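Local coordinates for protein ykuJ (Bacillus subtilis, PDB 2FFG) that is of unknown function but belongs to the DUF1797 family and folds as a four-stranded antiparallel sheet with a helix near each chain end, at residues A[15-26]-A[39-48]; A[32-40]-A[49-57]. All coordinates share one frame; numbering follows the deposited sequence.

Interaction 1. Residues A[15-26]-A[39-48]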
loop_
_atom_site.group_PDB
_atom_site.type_symbol
_atom_site.label_atom_id
_atom_site.label_comp_id
_atom_site.label_asym_id
_atom_site.label_seq_id
_atom_site.Cartn_x
_atom_site.Cartn_y
_atom_site.Cartn_z
ATOM N N GLN A 15 -5.205 5.629 6.992
ATOM C CA GLN A 15 -5.765 5.962 8.299
ATOM C C GLN A 15 -6.487 4.745 8.865
ATOM O O GLN A 15 -6.401 4.448 10.054
ATOM C CB GLN A 15 -6.735 7.145 8.201
ATOM C CG GLN A 15 -7.670 7.092 7.015
ATOM C CD GLN A 15 -8.836 8.052 7.150
ATOM O OE1 GLN A 15 -8.666 9.207 7.552
ATOM N NE2 GLN A 15 -10.035 7.580 6.800
ATOM N N GLU A 16 -7.196 4.046 7.993
ATOM C CA GLU A 16 -7.927 2.855 8.377
ATOM C C GLU A 16 -6.972 1.883 9.064
ATOM O O GLU A 16 -7.290 1.297 10.100
ATOM C CB GLU A 16 -8.535 2.228 7.122
ATOM C CG GLU A 16 -9.189 0.880 7.310
ATOM C CD GLU A 16 -9.717 0.316 5.995
ATOM O OE1 GLU A 16 -8.940 0.266 5.012
ATOM O OE2 GLU A 16 -10.905 -0.077 5.948
ATOM N N THR A 17 -5.787 1.727 8.491
ATOM C CA THR A 17 -4.797 0.821 9.048
ATOM C C THR A 17 -4.187 1.359 10.337
ATOM O O THR A 17 -3.794 0.593 11.214
ATOM C CB THR A 17 -3.684 0.552 8.024
ATOM O OG1 THR A 17 -4.260 -0.025 6.845
ATOM C CG2 THR A 17 -2.652 -0.399 8.591
ATOM N N ALA A 18 -4.127 2.680 10.460
ATOM C CA ALA A 18 -3.566 3.299 11.649
ATOM C C ALA A 18 -4.494 3.206 12.861
ATOM O O ALA A 18 -4.033 3.062 13.995
ATOM C CB ALA A 18 -3.240 4.747 11.364
ATOM N N GLU A 19 -5.799 3.299 12.629
ATOM C CA GLU A 19 -6.757 3.232 13.723
ATOM C C GLU A 19 -6.777 1.832 14.333
ATOM O O GLU A 19 -6.811 1.674 15.554
ATOM C CB GLU A 19 -8.153 3.622 13.222
ATOM C CG GLU A 19 -8.249 5.070 12.728
ATOM C CD GLU A 19 -8.331 6.096 13.852
ATOM O OE1 GLU A 19 -7.896 5.800 14.980
ATOM O OE2 GLU A 19 -8.823 7.216 13.603
ATOM N N ALA A 20 -6.731 0.825 13.471
ATOM C CA ALA A 20 -6.736 -0.570 13.901
ATOM C C ALA A 20 -5.453 -0.957 14.641
ATOM O O ALA A 20 -5.498 -1.609 15.685
ATOM C CB ALA A 20 -6.935 -1.482 12.694
ATOM N N ALA A 21 -4.311 -0.563 14.096
ATOM C CA ALA A 21 -3.031 -0.873 14.713
ATOM C C ALA A 21 -2.845 -0.009 15.953
ATOM O O ALA A 21 -1.928 -0.224 16.749
ATOM C CB ALA A 21 -1.900 -0.613 13.722
ATOM N N ASN A 22 -3.735 0.964 16.111
ATOM C CA ASN A 22 -3.678 1.891 17.227
ATOM C C ASN A 22 -2.303 2.522 17.371
ATOM O O ASN A 22 -1.778 2.648 18.477
ATOM C CB ASN A 22 -4.080 1.197 18.529
ATOM C CG ASN A 22 -5.494 1.555 18.962
ATOM O OD1 ASN A 22 -5.777 2.701 19.311
ATOM N ND2 ASN A 22 -6.389 0.578 18.927
ATOM N N GLU A 23 -1.728 2.921 16.242
ATOM C CA GLU A 23 -0.421 3.568 16.226
ATOM C C GLU A 23 -0.190 4.296 14.906
ATOM O O GLU A 23 -0.688 3.878 13.859
ATOM C CB GLU A 23 0.700 2.546 16.454
ATOM C CG GLU A 23 1.087 1.731 15.237
ATOM C CD GLU A 23 2.361 0.933 15.459
ATOM O OE1 GLU A 23 2.330 -0.049 16.228
ATOM O OE2 GLU A 23 3.399 1.298 14.869
ATOM N N PRO A 24 0.566 5.403 14.943
ATOM C CA PRO A 24 0.865 6.193 13.746
ATOM C C PRO A 24 1.360 5.303 12.620
ATOM O O PRO A 24 2.057 4.317 12.859
ATOM C CB PRO A 24 1.950 7.144 14.223
ATOM C CG PRO A 24 1.616 7.344 15.656
ATOM C CD PRO A 24 1.271 5.947 16.116
HETATM N N MSE A 25 0.988 5.646 11.395
HETATM C CA MSE A 25 1.412 4.879 10.238
HETATM C C MSE A 25 1.781 5.861 9.131
HETATM O O MSE A 25 1.261 6.971 9.087
HETATM C CB MSE A 25 0.293 3.948 9.777
HETATM C CG MSE A 25 0.789 2.579 9.340
HETATM SE SE MSE A 25 1.374 1.475 10.835
HETATM C CE MSE A 25 -0.143 0.275 10.873
ATOM N N GLN A 26 2.673 5.450 8.237
ATOM C CA GLN A 26 3.113 6.332 7.169
ATOM C C GLN A 26 3.402 5.606 5.862
ATOM O O GLN A 26 3.592 4.396 5.846
ATOM C CB GLN A 26 4.376 7.054 7.621
ATOM C CG GLN A 26 5.440 6.088 8.091
ATOM C CD GLN A 26 6.762 6.756 8.367
ATOM O OE1 GLN A 26 7.355 7.366 7.477
ATOM N NE2 GLN A 26 7.242 6.642 9.605
ATOM N N VAL A 39 3.582 10.570 4.003
ATOM C CA VAL A 39 2.513 11.075 4.838
ATOM C C VAL A 39 2.329 10.153 6.033
ATOM O O VAL A 39 2.347 8.935 5.902
ATOM C CB VAL A 39 1.178 11.195 4.044
ATOM C CG1 VAL A 39 0.813 9.855 3.435
ATOM C CG2 VAL A 39 0.056 11.679 4.963
ATOM N N LYS A 40 2.177 10.750 7.204
ATOM C CA LYS A 40 1.981 9.990 8.424
ATOM C C LYS A 40 0.632 10.382 9.022
ATOM O O LYS A 40 0.287 11.569 9.102
ATOM C CB LYS A 40 3.111 10.294 9.403
ATOM C CG LYS A 40 3.161 9.394 10.615
ATOM C CD LYS A 40 4.470 9.599 11.370
ATOM C CE LYS A 40 4.613 8.616 12.520
ATOM N NZ LYS A 40 5.915 8.771 13.223
ATOM N N TYR A 41 -0.149 9.384 9.409
ATOM C CA TYR A 41 -1.451 9.641 9.999
ATOM C C TYR A 41 -1.420 9.458 11.502
ATOM O O TYR A 41 -1.078 8.378 11.988
ATOM C CB TYR A 41 -2.512 8.709 9.412
ATOM C CG TYR A 41 -3.880 8.948 10.006
ATOM C CD1 TYR A 41 -4.593 10.104 9.698
ATOM C CD2 TYR A 41 -4.452 8.036 10.890
ATOM C CE1 TYR A 41 -5.847 10.355 10.251
ATOM C CE2 TYR A 41 -5.715 8.275 11.458
ATOM C CZ TYR A 41 -6.405 9.439 11.130
ATOM O OH TYR A 41 -7.651 9.684 11.664
ATOM N N PHE A 42 -1.768 10.511 12.238
ATOM C CA PHE A 42 -1.806 10.439 13.695
ATOM C C PHE A 42 -3.258 10.388 14.144
ATOM O O PHE A 42 -4.001 11.339 13.931
ATOM C CB PHE A 42 -1.135 11.661 14.324
ATOM C CG PHE A 42 0.323 11.785 14.007
ATOM C CD1 PHE A 42 0.746 12.294 12.784
ATOM C CD2 PHE A 42 1.280 11.377 14.925
ATOM C CE1 PHE A 42 2.105 12.392 12.484
ATOM C CE2 PHE A 42 2.641 11.472 14.634
ATOM C CZ PHE A 42 3.052 11.980 13.414
ATOM N N GLU A 43 -3.671 9.280 14.754
ATOM C CA GLU A 43 -5.051 9.163 15.228
ATOM C C GLU A 43 -5.185 9.854 16.575
ATOM O O GLU A 43 -6.079 9.545 17.363
ATOM C CB GLU A 43 -5.467 7.703 15.352
ATOM C CG GLU A 43 -4.794 6.956 16.474
ATOM C CD GLU A 43 -4.384 5.569 16.049
ATOM O OE1 GLU A 43 -3.529 5.458 15.144
ATOM O OE2 GLU A 43 -4.919 4.596 16.611
ATOM N N LYS A 44 -4.269 10.787 16.821
ATOM C CA LYS A 44 -4.239 11.594 18.033
ATOM C C LYS A 44 -5.085 12.802 17.656
ATOM O O LYS A 44 -4.921 13.917 18.159
ATOM C CB LYS A 44 -2.803 12.008 18.349
ATOM C CG LYS A 44 -1.859 10.828 18.551
ATOM C CD LYS A 44 -1.508 10.150 17.235
ATOM C CE LYS A 44 -0.739 8.856 17.440
ATOM N NZ LYS A 44 -1.625 7.775 17.937
ATOM N N ASN A 45 -5.992 12.513 16.737
ATOM C CA ASN A 45 -6.952 13.425 16.145
ATOM C C ASN A 45 -7.207 12.624 14.878
ATOM O O ASN A 45 -7.161 11.393 14.903
ATOM C CB ASN A 45 -6.317 14.773 15.789
ATOM C CG ASN A 45 -7.358 15.855 15.488
ATOM O OD1 ASN A 45 -7.723 16.652 16.361
ATOM N ND2 ASN A 45 -7.846 15.879 14.249
ATOM N N GLN A 46 -7.448 13.306 13.772
ATOM C CA GLN A 46 -7.680 12.619 12.510
ATOM C C GLN A 46 -6.827 13.381 11.507
ATOM O O GLN A 46 -7.266 13.663 10.392
ATOM C CB GLN A 46 -9.162 12.712 12.136
ATOM C CG GLN A 46 -10.118 12.397 13.290
ATOM C CD GLN A 46 -10.287 10.907 13.533
ATOM O OE1 GLN A 46 -10.956 10.220 12.762
ATOM N NE2 GLN A 46 -9.679 10.400 14.601
ATOM N N THR A 47 -5.596 13.692 11.911
ATOM C CA THR A 47 -4.683 14.472 11.084
ATOM C C THR A 47 -3.558 13.760 10.345
ATOM O O THR A 47 -3.068 12.705 10.744
ATOM C CB THR A 47 -4.025 15.593 11.907
ATOM O OG1 THR A 47 -3.129 15.016 12.867
ATOM C CG2 THR A 47 -5.089 16.421 12.629
ATOM N N PHE A 48 -3.140 14.385 9.258
ATOM C CA PHE A 48 -2.066 13.868 8.440
ATOM C C PHE A 48 -0.892 14.820 8.536
ATOM O O PHE A 48 -1.069 16.036 8.626
ATOM C CB PHE A 48 -2.499 13.774 6.982
ATOM C CG PHE A 48 -3.641 12.834 6.748
ATOM C CD1 PHE A 48 -4.939 13.192 7.092
ATOM C CD2 PHE A 48 -3.420 11.581 6.192
ATOM C CE1 PHE A 48 -5.999 12.315 6.886
ATOM C CE2 PHE A 48 -4.474 10.697 5.983
ATOM C CZ PHE A 48 -5.759 11.061 6.329
#
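Tyr41 and Gln15 meet where the end of helix 3-21 lies over the antiparallel sheet of this alpha+beta fold. Gln15 CB sits over the centre of the Tyr41 ring, 3.5 Å from the centroid and 8° off the normal, a CH-pi contact. Tyr41 has CG anti to its own N (chi1 180°), and this lays the ring under the helix. Ala18 CB comes at the ring edge, 3.5 Å from Tyr41 CD2. Leu14 also touches this tyrosine. With an alanine here, a gap would probably open beneath Gln15 and Ala18, and Glu19 would be left without its weak hydroxyl partner. That bond, Tyr41 OH to Glu19 OE2, is weak. Gln46 NE2 gives the same oxygen a second weak bond.

The helix ends in a Schellman motif, with Asn22 as its C-prime residue at positive phi. The chain then turns into strand 25-31. Met25, a selenomethionine, pairs with Tyr41 across the strands. Tyr41 N donates to Met25 O at 2.8 Å, while the return bond is long and weak. Pro24 packs between two lysine chains: its CB lies 3.5 Å from Lys40 CE, and its CG touches Lys44 CE. Glu43 bends at chi2 (-138°) back toward the helix end, although it is poorly ordered. Glu43 CB lies 3.1 Å from Glu19 OE1.

Interaction 2. Residues A[32-40]-A[49-57]; sequences NGEKICSVK and ELTVFQKGE
Phe53 CG lies beside its backbone N, opposite the carbonyl carbon (chi1 -56°), which carries the ring across to strand 34-42. Ser38 OG stands between its own N and carbonyl carbon (chi1 64°) and approaches that ring obliquely, 3.7 Å from Phe53 CZ. Phe53 CE2 lies 3.7 Å from Cys37 CA. Tyr28 of strand 25-31 touches both Ser38 and Phe53. Ser38 OG also rests against Thr51 CB.

Cys37 and Leu50 point to the other face of the sheet. Cys37 SG touches Leu50 CD1 at 3.9 Å, and Val39 lies next to them. Helix 67-79 covers this side, with Ile74 against Leu50 and Leu77 against Val52.

Two pairs of backbone bonds join the strands. Thr51 N donates almost straight to Ser38 O, at 2.9 Å and 176°, and Ser38 N returns a bond to Thr51 O. Glu49 N to Lys40 O is 2.7 Å, and Lys40 N bonds back to Glu49 O.

Past Cys37 the pairing weakens. Phe53 N reaches Ile36 O at 3.3 Å, a weak bond. A water donates to that same Ile36 O and to Phe53 O, bridging the strands where they part. Ile36 and Cys37 both face Phe29 on the neighbouring strand. This is a classic beta bulge on the side of strand 34-42 that pairs with strand 25-31. On its other side the strand forms, with 47-54, the antiparallel hairpin at the middle of the four-stranded sheet.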
loop_
_atom_site.group_PDB
_atom_site.type_symbol
_atom_site.label_atom_id
_atom_site.label_comp_id
_atom_site.label_asym_id
_atom_site.label_seq_id
_atom_site.Cartn_x
_atom_site.Cartn_y
_atom_site.Cartn_z
ATOM N N ASN A 32 8.709 8.067 -10.475
ATOM C CA ASN A 32 9.882 7.536 -11.169
ATOM C C ASN A 32 10.915 6.939 -10.205
ATOM O O ASN A 32 12.115 7.199 -10.322
ATOM C CB ASN A 32 10.522 8.651 -12.013
ATOM C CG ASN A 32 11.496 8.121 -13.039
ATOM O OD1 ASN A 32 11.199 7.159 -13.753
ATOM N ND2 ASN A 32 12.663 8.751 -13.132
ATOM N N GLY A 33 10.438 6.143 -9.252
ATOM C CA GLY A 33 11.317 5.506 -8.288
ATOM C C GLY A 33 11.903 6.395 -7.203
ATOM O O GLY A 33 12.566 5.912 -6.287
ATOM N N GLU A 34 11.658 7.695 -7.292
ATOM C CA GLU A 34 12.191 8.630 -6.307
ATOM C C GLU A 34 11.145 9.131 -5.302
ATOM O O GLU A 34 10.067 9.583 -5.680
ATOM C CB GLU A 34 12.820 9.824 -7.030
ATOM C CG GLU A 34 13.379 10.892 -6.119
ATOM C CD GLU A 34 13.812 12.126 -6.887
ATOM O OE1 GLU A 34 13.052 12.555 -7.784
ATOM O OE2 GLU A 34 14.900 12.669 -6.590
ATOM N N LYS A 35 11.483 9.057 -4.021
ATOM C CA LYS A 35 10.586 9.513 -2.968
ATOM C C LYS A 35 10.413 11.027 -3.028
ATOM O O LYS A 35 11.369 11.770 -2.847
ATOM C CB LYS A 35 11.131 9.121 -1.590
ATOM C CG LYS A 35 11.146 7.627 -1.309
ATOM C CD LYS A 35 11.988 7.328 -0.080
ATOM C CE LYS A 35 11.871 5.872 0.356
ATOM N NZ LYS A 35 12.315 4.921 -0.700
ATOM N N ILE A 36 9.187 11.474 -3.281
ATOM C CA ILE A 36 8.892 12.894 -3.343
ATOM C C ILE A 36 8.419 13.360 -1.975
ATOM O O ILE A 36 8.816 14.426 -1.508
ATOM C CB ILE A 36 7.794 13.204 -4.371
ATOM C CG1 ILE A 36 8.241 12.744 -5.755
ATOM C CG2 ILE A 36 7.495 14.693 -4.378
ATOM C CD1 ILE A 36 9.526 13.388 -6.352
ATOM N N CYS A 37 7.572 12.550 -1.343
ATOM C CA CYS A 37 7.041 12.866 -0.022
ATOM C C CYS A 37 6.475 11.641 0.720
ATOM O O CYS A 37 6.249 10.581 0.140
ATOM C CB CYS A 37 5.945 13.939 -0.142
ATOM S SG CYS A 37 4.443 13.400 -1.018
ATOM N N SER A 38 6.274 11.790 2.022
ATOM C CA SER A 38 5.694 10.727 2.819
ATOM C C SER A 38 4.607 11.350 3.692
ATOM O O SER A 38 4.677 12.528 4.053
ATOM C CB SER A 38 6.750 10.063 3.691
ATOM O OG SER A 38 7.264 10.971 4.640
ATOM N N VAL A 39 3.582 10.570 4.003
ATOM C CA VAL A 39 2.513 11.075 4.838
ATOM C C VAL A 39 2.329 10.153 6.033
ATOM O O VAL A 39 2.347 8.935 5.902
ATOM C CB VAL A 39 1.178 11.195 4.044
ATOM C CG1 VAL A 39 0.813 9.855 3.435
ATOM C CG2 VAL A 39 0.056 11.679 4.963
ATOM N N LYS A 40 2.177 10.750 7.204
ATOM C CA LYS A 40 1.981 9.990 8.424
ATOM C C LYS A 40 0.632 10.382 9.022
ATOM O O LYS A 40 0.287 11.569 9.102
ATOM C CB LYS A 40 3.111 10.294 9.403
ATOM C CG LYS A 40 3.161 9.394 10.615
ATOM C CD LYS A 40 4.470 9.599 11.370
ATOM C CE LYS A 40 4.613 8.616 12.520
ATOM N NZ LYS A 40 5.915 8.771 13.223
ATOM N N GLU A 49 0.308 14.262 8.550
ATOM C CA GLU A 49 1.511 15.072 8.580
ATOM C C GLU A 49 2.266 14.774 7.288
ATOM O O GLU A 49 2.700 13.648 7.050
ATOM C CB GLU A 49 2.378 14.722 9.781
ATOM C CG GLU A 49 3.622 15.584 9.875
ATOM C CD GLU A 49 4.563 15.129 10.966
ATOM O OE1 GLU A 49 5.060 13.983 10.885
ATOM O OE2 GLU A 49 4.807 15.915 11.901
ATOM N N LEU A 50 2.389 15.782 6.440
ATOM C CA LEU A 50 3.087 15.615 5.181
ATOM C C LEU A 50 4.535 16.100 5.278
ATOM O O LEU A 50 4.805 17.217 5.711
ATOM C CB LEU A 50 2.360 16.382 4.085
ATOM C CG LEU A 50 2.949 16.293 2.676
ATOM C CD1 LEU A 50 2.603 14.957 2.038
ATOM C CD2 LEU A 50 2.396 17.428 1.837
ATOM N N THR A 51 5.456 15.234 4.878
ATOM C CA THR A 51 6.877 15.539 4.880
ATOM C C THR A 51 7.336 15.631 3.425
ATOM O O THR A 51 7.165 14.689 2.649
ATOM C CB THR A 51 7.653 14.443 5.630
ATOM O OG1 THR A 51 7.232 14.433 7.000
ATOM C CG2 THR A 51 9.143 14.698 5.573
ATOM N N VAL A 52 7.896 16.786 3.063
ATOM C CA VAL A 52 8.359 17.051 1.703
ATOM C C VAL A 52 9.885 17.021 1.645
ATOM O O VAL A 52 10.560 17.836 2.278
ATOM C CB VAL A 52 7.885 18.443 1.226
ATOM C CG1 VAL A 52 8.221 18.635 -0.251
ATOM C CG2 VAL A 52 6.395 18.604 1.490
ATOM N N PHE A 53 10.431 16.102 0.862
ATOM C CA PHE A 53 11.881 15.975 0.780
ATOM C C PHE A 53 12.565 16.988 -0.135
ATOM O O PHE A 53 11.986 17.482 -1.107
ATOM C CB PHE A 53 12.248 14.545 0.354
ATOM C CG PHE A 53 11.678 13.482 1.261
ATOM C CD1 PHE A 53 12.094 13.385 2.588
ATOM C CD2 PHE A 53 10.679 12.617 0.807
ATOM C CE1 PHE A 53 11.521 12.446 3.452
ATOM C CE2 PHE A 53 10.099 11.674 1.661
ATOM C CZ PHE A 53 10.518 11.588 2.985
ATOM N N GLN A 54 13.799 17.312 0.218
ATOM C CA GLN A 54 14.623 18.219 -0.567
ATOM C C GLN A 54 16.062 17.737 -0.386
ATOM O O GLN A 54 16.535 17.612 0.743
ATOM C CB GLN A 54 14.484 19.669 -0.082
ATOM C CG GLN A 54 15.359 20.646 -0.865
ATOM C CD GLN A 54 15.244 22.093 -0.392
ATOM O OE1 GLN A 54 15.424 22.394 0.793
ATOM N NE2 GLN A 54 14.962 23.000 -1.327
ATOM N N LYS A 55 16.743 17.452 -1.490
ATOM C CA LYS A 55 18.121 16.974 -1.439
ATOM C C LYS A 55 19.094 17.817 -0.604
ATOM O O LYS A 55 19.125 19.049 -0.697
ATOM C CB LYS A 55 18.674 16.840 -2.853
ATOM C CG LYS A 55 18.081 15.714 -3.672
ATOM C CD LYS A 55 18.843 15.574 -4.981
ATOM C CE LYS A 55 18.342 14.419 -5.810
ATOM N NZ LYS A 55 19.093 14.320 -7.088
ATOM N N GLY A 56 19.889 17.134 0.212
ATOM C CA GLY A 56 20.868 17.802 1.052
ATOM C C GLY A 56 20.255 18.701 2.105
ATOM O O GLY A 56 20.966 19.400 2.836
ATOM N N GLU A 57 18.932 18.668 2.203
ATOM C CA GLU A 57 18.227 19.508 3.155
ATOM C C GLU A 57 17.337 18.716 4.109
ATOM O O GLU A 57 16.850 17.639 3.776
ATOM C CB GLU A 57 17.372 20.519 2.385
ATOM C CG GLU A 57 17.470 21.932 2.903
ATOM C CD GLU A 57 18.864 22.514 2.749
ATOM O OE1 GLU A 57 19.205 22.984 1.639
ATOM O OE2 GLU A 57 19.617 22.489 3.746
HETATM O O HOH W 1 10.273 16.628 -2.782
#

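How the interactions relate
Interactions 1 and 2 lie along the same two middle strands, 34-42 and 47-54, with centres about 18 Å apart and on opposite sides of the chain's centre. They share Val39 and Lys40. Lys40 is paired on both sides: with Gln26 in interaction 1 and with Glu49 in interaction 2. The contacts also touch directly, as Phe42 CE1 packs 3.6 Å from Glu49 CB. Interaction 1 ties the end of helix 3-21 and strand 25-31 to the turn of the 34-42/47-54 hairpin. Interaction 2 holds the body of that hairpin together toward its open end. There, Lys35 NZ makes a weak hydrogen bond to Ala20 O of the second subunit.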